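Local coordinates for putative sugar binding protein (PDB 6GT9), which binds galactose and probably glucose as the sugar-binding protein of a three-component sensing system linked to galactan use, at residues V115-T120 with S125-Y130; Y31-V36 with K278-I283; R78-A83 with I91-L96. One frame throughout, in Å; residues are numbered along the deposited sequence.

All three contacts lie in one lobe of the binding protein, built round a parallel sheet in which strands 32-36, 90-93, 115-118 and 129-132 are successive neighbours. Contact 1 pairs the last two of these; contacts 2 and 3 pack helices 269-284 and 73-85 on opposite faces of the sheet, F33 facing the first, V34 and V36 the second. Along the chain, contact 3 closes before contact 1 opens, and both fall between the segments of contact 2. Centres of contact 1 and either other contact are about 11 Å apart, those of 2 and 3 about 13 Å. M280 touches V116 and I91. The strand ends of contacts 1 and 3 carry D119 and Q94 to the galactose.

Contact 1 of 3, residues V115-T120 with S125-Y130; sequences VVTIDT and SRRVAY. With GAL (beta-D-galactopyranose), chain E.
D119, whose backbone O faces Y130 across the contact, offers its carboxylate oxygen OD1 to several groups. T120 OG1 donates to D119 OD1 over 2.9 Å on the anti side, 33° out of the carboxylate plane, and Q94 NE2 adds a further hydrogen bond. Galactose O3 lies 2.8 Å from D119 OD1. The other oxygen, D119 OD2, accepts from galactose O2 at 2.6 Å. D119 thus belongs to the sugar pocket, just past the C-terminal end of strand 115-118.

This strand and 129-132 are parallel neighbours in the sheet of one lobe of the periplasmic-binding-protein fold, yet a loop without a helix joins them. Where the chain enters strand 129-132, V128 N donates to V115 O at 2.8 Å, and T117 N to A129 O at 3.0 Å, in the carbonyl plane. A129 N is buried here with no partner in the model.

T117 and Y130 share a face of the sheet. T117 OG1, placed between the backbone N and the carbonyl carbon (chi1 50°), sits at the edge of the Y130 ring, 3.2 Å from Y130 CB, and also 3.3 Å from R127 CD. D121 receives both the T117 hydroxyl and R127 NE, tying the two crossing side chains together. With CG anti to the backbone N (chi1 168°), the Y130 ring extends alongside the strand end until its OH is 3.0 Å from D119 O; that hydroxyl is hydrogen-bonded to T133 O, whereas N135 ND2 bonds to D119 O.

Contact 2 of 3, residues Y31-V36 with K278-I283; sequences YHFVLV and KMMAEI
Strand 32-36, the first along the chain and lying between 62-65 and 90-93 in the parallel sheet, is covered here by helix 269-284, which follows strand 263-266 of the other sheet; the contact therefore joins the beginning of the chain to a late helix that has come back to the first lobe. F33 and M280 carry it as a Met-aromatic pair, their CA atoms 8.1 Å apart.

M280 lays CB and CG over one face of the F33 ring, then rises from it. Its CG stands nearly over the middle, 3.5 Å from the F33 ring centroid and 9° off the normal, in a CH-pi contact. M280 CG reaches F33 CE2 at 3.6 Å, and M280 CB follows at 3.8 Å from that same F33 CE2. Farther from the ring, M280 SD is 5.0 Å from the F33 centroid. In M280, CG lies anti to the backbone N (chi1 -175°), and bends at chi2 and chi3 then carry the thioether away from the ring to where its methyl group packs on V116 of the sheet. A281 CB adds a looser touch, 4.4 Å from F33 CE2, and V277 and V284 of the same helix also pack on the phenyl group.

No hydrogen bond crosses between the segments. The attraction is dispersion plus the CH-pi term, and the neighbouring sulfur probably makes the C-H bonds of M280 CG slightly more polar, giving their hydrogens a little more positive charge against the electron-rich face.

Contact 3 of 3, residues R78-A83 with I91-L96; sequences RILKKA and IITQGL
L80 and I91 meet at a slant, methyl against methyl: L80 CD2 comes within 3.6 Å of I91 CG2. The same branch of L80 continues to T93, where CD2 lies 3.8 Å from T93 CB, so that one methyl group bears on two alternate residues of the strand. I91 and T93 both point at the helix, while I92 between them points away. With CG beside the backbone N (chi1 -69°), L80 turns its branched end down onto the strand. One helical turn on, A83 CB meets the end of the isoleucine chain, 4.0 Å from I91 CD1.

Helix 73-85 is the connection between strands 62-65 and 90-93, parallel members of one sheet with strand 32-36 between them: a beta-alpha-beta crossover. Helix 78-83 and strand 91-93 accordingly run almost antiparallel, at 169°, with their axes 10.0 Å apart. V36 of the intervening strand and F101 and I108 of helix 98-110 also pack on L80.

The hydroxyl oxygen of T93 lies close beside the leucine methyl that rests on T93 CB, yet it also makes hydrogen bonds. T93 OG1, anti to the backbone N (chi1 180°), donates to Q94 O at 2.9 Å and is also hydrogen-bonded to H76 NE2. A valine here would probably leave Q94 O and H76 NE2 without their hydroxyl partner. Next along the chain, Q94 lines the galactose pocket, its NE2 hydrogen-bonded to E38.

Contact 1 of 3, residues V115-T120 with S125-Y130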
loop_
_atom_site.group_PDB
_atom_site.type_symbol
_atom_site.label_atom_id
_atom_site.label_comp_id
_atom_site.label_asym_id
_atom_site.label_seq_id
_atom_site.Cartn_x
_atom_site.Cartn_y
_atom_site.Cartn_z
ATOM N N VAL A 115 -10.127 -17.146 1.279
ATOM C CA VAL A 115 -9.456 -15.936 0.821
ATOM C C VAL A 115 -9.023 -15.137 2.038
ATOM O O VAL A 115 -9.828 -14.890 2.946
ATOM C CB VAL A 115 -10.356 -15.095 -0.107
ATOM C CG1 VAL A 115 -9.705 -13.723 -0.412
ATOM C CG2 VAL A 115 -10.614 -15.856 -1.419
ATOM N N VAL A 116 -7.741 -14.777 2.075
ATOM C CA VAL A 116 -7.209 -13.831 3.052
ATOM C C VAL A 116 -6.829 -12.570 2.290
ATOM O O VAL A 116 -6.107 -12.640 1.288
ATOM C CB VAL A 116 -6.000 -14.407 3.809
ATOM C CG1 VAL A 116 -5.318 -13.318 4.655
ATOM C CG2 VAL A 116 -6.434 -15.575 4.722
ATOM N N THR A 117 -7.341 -11.427 2.732
ATOM C CA THR A 117 -6.914 -10.179 2.132
ATOM C C THR A 117 -5.657 -9.678 2.829
ATOM O O THR A 117 -5.442 -9.919 4.020
ATOM C CB THR A 117 -8.023 -9.125 2.193
ATOM O OG1 THR A 117 -8.542 -9.034 3.529
ATOM C CG2 THR A 117 -9.143 -9.530 1.258
ATOM N N ILE A 118 -4.822 -8.982 2.063
ATOM C CA ILE A 118 -3.529 -8.489 2.525
ATOM C C ILE A 118 -3.355 -7.067 2.006
ATOM O O ILE A 118 -3.760 -6.761 0.877
ATOM C CB ILE A 118 -2.380 -9.416 2.061
ATOM C CG1 ILE A 118 -1.025 -8.956 2.602
ATOM C CG2 ILE A 118 -2.338 -9.550 0.514
ATOM C CD1 ILE A 118 0.042 -10.000 2.434
ATOM N N ASP A 119 -2.808 -6.186 2.857
ATOM C CA ASP A 119 -2.387 -4.832 2.473
ATOM C C ASP A 119 -3.565 -3.896 2.220
ATOM O O ASP A 119 -3.520 -2.723 2.592
ATOM C CB ASP A 119 -1.457 -4.895 1.234
ATOM C CG ASP A 119 -1.108 -3.516 0.670
ATOM O OD1 ASP A 119 -1.854 -3.027 -0.210
ATOM O OD2 ASP A 119 -0.079 -2.929 1.090
ATOM N N THR A 120 -4.616 -4.392 1.585
ATOM C CA THR A 120 -5.833 -3.635 1.304
ATOM C C THR A 120 -7.012 -4.557 1.584
ATOM O O THR A 120 -7.065 -5.663 1.034
ATOM C CB THR A 120 -5.873 -3.171 -0.170
ATOM O OG1 THR A 120 -4.669 -2.459 -0.501
ATOM C CG2 THR A 120 -7.105 -2.308 -0.451
ATOM N N SER A 125 -16.692 -8.210 2.006
ATOM C CA SER A 125 -16.687 -9.500 1.330
ATOM C C SER A 125 -16.659 -10.634 2.353
ATOM O O SER A 125 -16.611 -10.423 3.566
ATOM C CB SER A 125 -15.503 -9.607 0.373
ATOM O OG SER A 125 -14.307 -9.771 1.098
ATOM N N ARG A 126 -16.691 -11.868 1.857
ATOM C CA ARG A 126 -16.626 -13.038 2.721
ATOM C C ARG A 126 -15.207 -13.580 2.855
ATOM O O ARG A 126 -15.028 -14.730 3.263
ATOM C CB ARG A 126 -17.592 -14.116 2.213
ATOM C CG ARG A 126 -19.061 -13.688 2.346
ATOM C CD ARG A 126 -20.018 -14.854 2.323
ATOM N NE ARG A 126 -20.083 -15.481 1.007
ATOM C CZ ARG A 126 -20.933 -15.120 0.052
ATOM N NH1 ARG A 126 -20.921 -15.741 -1.121
ATOM N NH2 ARG A 126 -21.793 -14.137 0.268
ATOM N N ARG A 127 -14.193 -12.785 2.505
ATOM C CA ARG A 127 -12.829 -13.117 2.898
ATOM C C ARG A 127 -12.804 -13.486 4.381
ATOM O O ARG A 127 -13.531 -12.902 5.190
ATOM C CB ARG A 127 -11.888 -11.938 2.609
ATOM C CG ARG A 127 -12.246 -10.652 3.340
ATOM C CD ARG A 127 -11.347 -10.434 4.537
ATOM N NE ARG A 127 -11.649 -9.196 5.277
ATOM C CZ ARG A 127 -12.575 -9.102 6.232
ATOM N NH1 ARG A 127 -13.310 -10.156 6.556
ATOM N NH2 ARG A 127 -12.775 -7.950 6.864
ATOM N N VAL A 128 -11.996 -14.490 4.730
ATOM C CA VAL A 128 -11.995 -14.983 6.105
ATOM C C VAL A 128 -11.326 -13.986 7.038
ATOM O O VAL A 128 -11.770 -13.794 8.174
ATOM C CB VAL A 128 -11.315 -16.360 6.199
ATOM C CG1 VAL A 128 -11.352 -16.853 7.652
ATOM C CG2 VAL A 128 -11.991 -17.351 5.284
ATOM N N ALA A 129 -10.235 -13.364 6.596
ATOM C CA ALA A 129 -9.449 -12.512 7.486
ATOM C C ALA A 129 -8.643 -11.555 6.636
ATOM O O ALA A 129 -8.380 -11.830 5.465
ATOM C CB ALA A 129 -8.501 -13.317 8.380
ATOM N N TYR A 130 -8.258 -10.428 7.247
ATOM C CA TYR A 130 -7.430 -9.399 6.627
ATOM C C TYR A 130 -6.162 -9.212 7.443
ATOM O O TYR A 130 -6.208 -9.223 8.676
ATOM C CB TYR A 130 -8.191 -8.067 6.544
ATOM C CG TYR A 130 -7.348 -6.852 6.175
ATOM C CD1 TYR A 130 -6.645 -6.815 4.979
ATOM C CD2 TYR A 130 -7.294 -5.728 7.005
ATOM C CE1 TYR A 130 -5.886 -5.705 4.622
ATOM C CE2 TYR A 130 -6.535 -4.585 6.654
ATOM C CZ TYR A 130 -5.838 -4.591 5.454
ATOM O OH TYR A 130 -5.076 -3.521 5.053
HETATM C C1 GAL E . 2.291 0.771 -0.843
HETATM C C2 GAL E . 1.006 -0.032 -0.888
HETATM C C3 GAL E . 1.110 -1.210 -1.873
HETATM C C4 GAL E . 1.501 -0.705 -3.252
HETATM C C5 GAL E . 2.742 0.168 -3.168
HETATM C C6 GAL E . 3.072 0.852 -4.496
HETATM O O1 GAL E . 2.144 1.857 0.051
HETATM O O2 GAL E . 0.690 -0.567 0.405
HETATM O O3 GAL E . -0.140 -1.812 -2.022
HETATM O O4 GAL E . 0.428 0.048 -3.828
HETATM O O5 GAL E . 2.616 1.253 -2.162
HETATM O O6 GAL E . 4.397 1.335 -4.498
HETATM O O HOH W 1 -12.953 -16.757 2.044
#

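Contact 2 of 3, residues Y31-V36 with K278-I283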
loop_
_atom_site.group_PDB
_atom_site.type_symbol
_atom_site.label_atom_id
_atom_site.label_comp_id
_atom_site.label_asym_id
_atom_site.label_seq_id
_atom_site.Cartn_x
_atom_site.Cartn_y
_atom_site.Cartn_z
ATOM N N TYR A 31 0.287 -28.254 0.406
ATOM C CA TYR A 31 -0.711 -27.221 0.171
ATOM C C TYR A 31 -0.164 -26.196 -0.817
ATOM O O TYR A 31 1.022 -25.869 -0.798
ATOM C CB TYR A 31 -1.085 -26.525 1.482
ATOM C CG TYR A 31 -1.832 -27.407 2.472
ATOM C CD1 TYR A 31 -3.130 -27.816 2.212
ATOM C CD2 TYR A 31 -1.250 -27.801 3.672
ATOM C CE1 TYR A 31 -3.828 -28.607 3.105
ATOM C CE2 TYR A 31 -1.949 -28.600 4.580
ATOM C CZ TYR A 31 -3.240 -28.993 4.284
ATOM O OH TYR A 31 -3.965 -29.786 5.155
ATOM N N HIS A 32 -1.038 -25.663 -1.662
ATOM C CA HIS A 32 -0.674 -24.631 -2.630
ATOM C C HIS A 32 -1.441 -23.360 -2.279
ATOM O O HIS A 32 -2.672 -23.327 -2.388
ATOM C CB HIS A 32 -0.985 -25.082 -4.058
ATOM C CG HIS A 32 -0.294 -26.353 -4.464
ATOM N ND1 HIS A 32 1.054 -26.417 -4.746
ATOM C CD2 HIS A 32 -0.773 -27.606 -4.650
ATOM C CE1 HIS A 32 1.381 -27.657 -5.072
ATOM N NE2 HIS A 32 0.289 -28.396 -5.026
ATOM N N PHE A 33 -0.714 -22.327 -1.844
ATOM C CA PHE A 33 -1.256 -20.997 -1.595
ATOM C C PHE A 33 -0.753 -20.051 -2.677
ATOM O O PHE A 33 0.417 -20.116 -3.066
ATOM C CB PHE A 33 -0.818 -20.420 -0.238
ATOM C CG PHE A 33 -1.205 -21.253 0.967
ATOM C CD1 PHE A 33 -2.119 -22.296 0.868
ATOM C CD2 PHE A 33 -0.647 -20.964 2.204
ATOM C CE1 PHE A 33 -2.458 -23.050 1.990
ATOM C CE2 PHE A 33 -0.983 -21.707 3.323
ATOM C CZ PHE A 33 -1.884 -22.763 3.206
ATOM N N VAL A 34 -1.620 -19.160 -3.146
ATOM C CA VAL A 34 -1.246 -18.158 -4.137
ATOM C C VAL A 34 -1.278 -16.790 -3.471
ATOM O O VAL A 34 -2.240 -16.458 -2.770
ATOM C CB VAL A 34 -2.173 -18.189 -5.363
ATOM C CG1 VAL A 34 -1.765 -17.079 -6.355
ATOM C CG2 VAL A 34 -2.119 -19.578 -6.045
ATOM N N LEU A 35 -0.231 -16.003 -3.686
ATOM C CA LEU A 35 -0.189 -14.605 -3.263
ATOM C C LEU A 35 -0.200 -13.761 -4.526
ATOM O O LEU A 35 0.664 -13.934 -5.391
ATOM C CB LEU A 35 1.051 -14.307 -2.420
ATOM C CG LEU A 35 1.338 -12.830 -2.116
ATOM C CD1 LEU A 35 0.237 -12.196 -1.267
ATOM C CD2 LEU A 35 2.699 -12.681 -1.443
ATOM N N VAL A 36 -1.187 -12.881 -4.644
ATOM C CA VAL A 36 -1.338 -12.021 -5.813
ATOM C C VAL A 36 -0.961 -10.600 -5.398
ATOM O O VAL A 36 -1.666 -9.995 -4.576
ATOM C CB VAL A 36 -2.765 -12.070 -6.369
ATOM C CG1 VAL A 36 -2.879 -11.155 -7.581
ATOM C CG2 VAL A 36 -3.148 -13.505 -6.716
ATOM N N LYS A 278 0.668 -17.661 7.549
ATOM C CA LYS A 278 0.375 -18.374 8.791
ATOM C C LYS A 278 -1.124 -18.434 9.052
ATOM O O LYS A 278 -1.636 -19.473 9.479
ATOM C CB LYS A 278 1.077 -17.718 9.991
ATOM C CG LYS A 278 2.602 -17.622 9.895
ATOM C CD LYS A 278 3.299 -18.976 9.856
ATOM C CE LYS A 278 3.317 -19.666 11.226
ATOM N NZ LYS A 278 4.401 -19.148 12.105
ATOM N N MET A 279 -1.842 -17.320 8.840
ATOM C CA MET A 279 -3.297 -17.338 9.010
ATOM C C MET A 279 -3.942 -18.330 8.056
ATOM O O MET A 279 -4.835 -19.084 8.446
ATOM C CB MET A 279 -3.909 -15.951 8.775
ATOM C CG MET A 279 -3.411 -14.779 9.627
ATOM S SD MET A 279 -4.091 -14.727 11.280
ATOM C CE MET A 279 -3.161 -16.048 12.076
ATOM N N MET A 280 -3.519 -18.322 6.784
ATOM C CA MET A 280 -4.099 -19.232 5.805
ATOM C C MET A 280 -3.965 -20.691 6.249
ATOM O O MET A 280 -4.904 -21.479 6.104
ATOM C CB MET A 280 -3.441 -19.017 4.439
ATOM C CG MET A 280 -4.080 -19.865 3.338
ATOM S SD MET A 280 -5.825 -19.491 3.063
ATOM C CE MET A 280 -5.710 -17.968 2.120
ATOM N N ALA A 281 -2.808 -21.063 6.801
ATOM C CA ALA A 281 -2.607 -22.436 7.248
ATOM C C ALA A 281 -3.542 -22.777 8.403
ATOM O O ALA A 281 -4.076 -23.885 8.466
ATOM C CB ALA A 281 -1.149 -22.655 7.654
ATOM N N GLU A 282 -3.782 -21.822 9.300
ATOM C CA GLU A 282 -4.721 -22.044 10.400
ATOM C C GLU A 282 -6.146 -22.222 9.889
ATOM O O GLU A 282 -6.899 -23.048 10.407
ATOM C CB GLU A 282 -4.650 -20.872 11.379
ATOM C CG GLU A 282 -3.348 -20.784 12.142
ATOM C CD GLU A 282 -3.265 -21.814 13.256
ATOM O OE1 GLU A 282 -3.978 -21.657 14.278
ATOM O OE2 GLU A 282 -2.495 -22.788 13.103
ATOM N N ILE A 283 -6.540 -21.433 8.888
ATOM C CA ILE A 283 -7.869 -21.560 8.296
ATOM C C ILE A 283 -8.018 -22.918 7.621
ATOM O O ILE A 283 -9.040 -23.604 7.776
ATOM C CB ILE A 283 -8.085 -20.401 7.297
ATOM C CG1 ILE A 283 -8.159 -19.061 8.026
ATOM C CG2 ILE A 283 -9.312 -20.647 6.412
ATOM C CD1 ILE A 283 -7.903 -17.880 7.112
#

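Contact 3 of 3, residues R78-A83 with I91-L96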
loop_
_atom_site.group_PDB
_atom_site.type_symbol
_atom_site.label_atom_id
_atom_site.label_comp_id
_atom_site.label_asym_id
_atom_site.label_seq_id
_atom_site.Cartn_x
_atom_site.Cartn_y
_atom_site.Cartn_z
ATOM N N ARG A 78 -8.361 -11.468 -13.372
ATOM C CA ARG A 78 -8.213 -12.665 -14.201
ATOM C C ARG A 78 -7.290 -13.673 -13.533
ATOM O O ARG A 78 -7.524 -14.889 -13.602
ATOM C CB ARG A 78 -7.685 -12.279 -15.591
ATOM C CG ARG A 78 -7.518 -13.437 -16.550
ATOM C CD ARG A 78 -6.737 -12.993 -17.812
ATOM N NE ARG A 78 -5.331 -12.750 -17.492
ATOM C CZ ARG A 78 -4.443 -13.721 -17.282
ATOM N NH1 ARG A 78 -4.810 -14.999 -17.375
ATOM N NH2 ARG A 78 -3.183 -13.418 -16.984
ATOM N N ILE A 79 -6.242 -13.181 -12.869
ATOM C CA ILE A 79 -5.298 -14.049 -12.171
ATOM C C ILE A 79 -5.962 -14.711 -10.973
ATOM O O ILE A 79 -5.727 -15.895 -10.690
ATOM C CB ILE A 79 -4.055 -13.241 -11.769
ATOM C CG1 ILE A 79 -3.276 -12.838 -13.031
ATOM C CG2 ILE A 79 -3.200 -14.019 -10.784
ATOM C CD1 ILE A 79 -2.179 -11.849 -12.769
ATOM N N LEU A 80 -6.818 -13.972 -10.262
ATOM C CA LEU A 80 -7.562 -14.565 -9.150
ATOM C C LEU A 80 -8.430 -15.720 -9.626
ATOM O O LEU A 80 -8.438 -16.795 -9.022
ATOM C CB LEU A 80 -8.428 -13.515 -8.459
ATOM C CG LEU A 80 -7.626 -12.468 -7.692
ATOM C CD1 LEU A 80 -8.536 -11.411 -7.096
ATOM C CD2 LEU A 80 -6.817 -13.162 -6.618
ATOM N N LYS A 81 -9.184 -15.508 -10.705
ATOM C CA LYS A 81 -10.051 -16.576 -11.188
ATOM C C LYS A 81 -9.247 -17.750 -11.726
ATOM O O LYS A 81 -9.655 -18.906 -11.561
ATOM C CB LYS A 81 -10.997 -16.028 -12.249
ATOM C CG LYS A 81 -11.879 -14.902 -11.715
ATOM C CD LYS A 81 -12.746 -14.323 -12.814
ATOM C CE LYS A 81 -13.594 -13.175 -12.312
ATOM N NZ LYS A 81 -14.659 -12.814 -13.293
ATOM N N LYS A 82 -8.100 -17.477 -12.350
ATOM C CA LYS A 82 -7.275 -18.557 -12.877
ATOM C C LYS A 82 -6.736 -19.440 -11.759
ATOM O O LYS A 82 -6.713 -20.675 -11.887
ATOM C CB LYS A 82 -6.128 -17.979 -13.706
ATOM C CG LYS A 82 -5.400 -19.011 -14.532
ATOM C CD LYS A 82 -4.411 -18.334 -15.459
ATOM C CE LYS A 82 -3.592 -19.374 -16.177
ATOM N NZ LYS A 82 -4.487 -20.380 -16.792
ATOM N N ALA A 83 -6.287 -18.829 -10.661
ATOM C CA ALA A 83 -5.829 -19.612 -9.515
ATOM C C ALA A 83 -6.970 -20.409 -8.896
ATOM O O ALA A 83 -6.775 -21.557 -8.476
ATOM C CB ALA A 83 -5.187 -18.706 -8.463
ATOM N N ILE A 91 -6.025 -18.361 -1.372
ATOM C CA ILE A 91 -5.649 -17.234 -2.220
ATOM C C ILE A 91 -5.518 -16.007 -1.328
ATOM O O ILE A 91 -6.418 -15.710 -0.530
ATOM C CB ILE A 91 -6.682 -16.997 -3.338
ATOM C CG1 ILE A 91 -6.690 -18.197 -4.303
ATOM C CG2 ILE A 91 -6.386 -15.719 -4.083
ATOM C CD1 ILE A 91 -7.736 -18.133 -5.397
ATOM N N ILE A 92 -4.384 -15.329 -1.432
ATOM C CA ILE A 92 -4.085 -14.130 -0.655
ATOM C C ILE A 92 -3.938 -12.976 -1.634
ATOM O O ILE A 92 -3.134 -13.056 -2.572
ATOM C CB ILE A 92 -2.806 -14.311 0.181
ATOM C CG1 ILE A 92 -2.920 -15.565 1.056
ATOM C CG2 ILE A 92 -2.519 -13.044 1.028
ATOM C CD1 ILE A 92 -1.588 -16.090 1.578
ATOM N N THR A 93 -4.705 -11.907 -1.415
ATOM C CA THR A 93 -4.784 -10.818 -2.379
ATOM C C THR A 93 -5.288 -9.554 -1.697
ATOM O O THR A 93 -5.979 -9.609 -0.682
ATOM C CB THR A 93 -5.732 -11.163 -3.530
ATOM O OG1 THR A 93 -5.788 -10.070 -4.448
ATOM C CG2 THR A 93 -7.126 -11.407 -2.976
ATOM N N GLN A 94 -4.972 -8.414 -2.301
ATOM C CA GLN A 94 -5.668 -7.183 -1.951
ATOM C C GLN A 94 -7.129 -7.288 -2.367
ATOM O O GLN A 94 -7.464 -7.900 -3.387
ATOM C CB GLN A 94 -5.054 -5.990 -2.670
ATOM C CG GLN A 94 -3.679 -5.572 -2.246
ATOM C CD GLN A 94 -3.024 -4.761 -3.355
ATOM O OE1 GLN A 94 -2.839 -5.273 -4.455
ATOM N NE2 GLN A 94 -2.713 -3.482 -3.083
ATOM N N GLY A 95 -8.006 -6.698 -1.566
ATOM C CA GLY A 95 -9.339 -6.413 -2.051
ATOM C C GLY A 95 -9.266 -5.056 -2.710
ATOM O O GLY A 95 -9.694 -4.060 -2.123
ATOM N N LEU A 96 -8.692 -5.004 -3.920
ATOM C CA LEU A 96 -8.170 -3.744 -4.453
ATOM C C LEU A 96 -9.267 -2.702 -4.638
ATOM O O LEU A 96 -9.056 -1.512 -4.359
ATOM C CB LEU A 96 -7.440 -4.002 -5.766
ATOM C CG LEU A 96 -6.456 -2.939 -6.240
ATOM C CD1 LEU A 96 -5.499 -2.554 -5.106
ATOM C CD2 LEU A 96 -5.691 -3.486 -7.433
#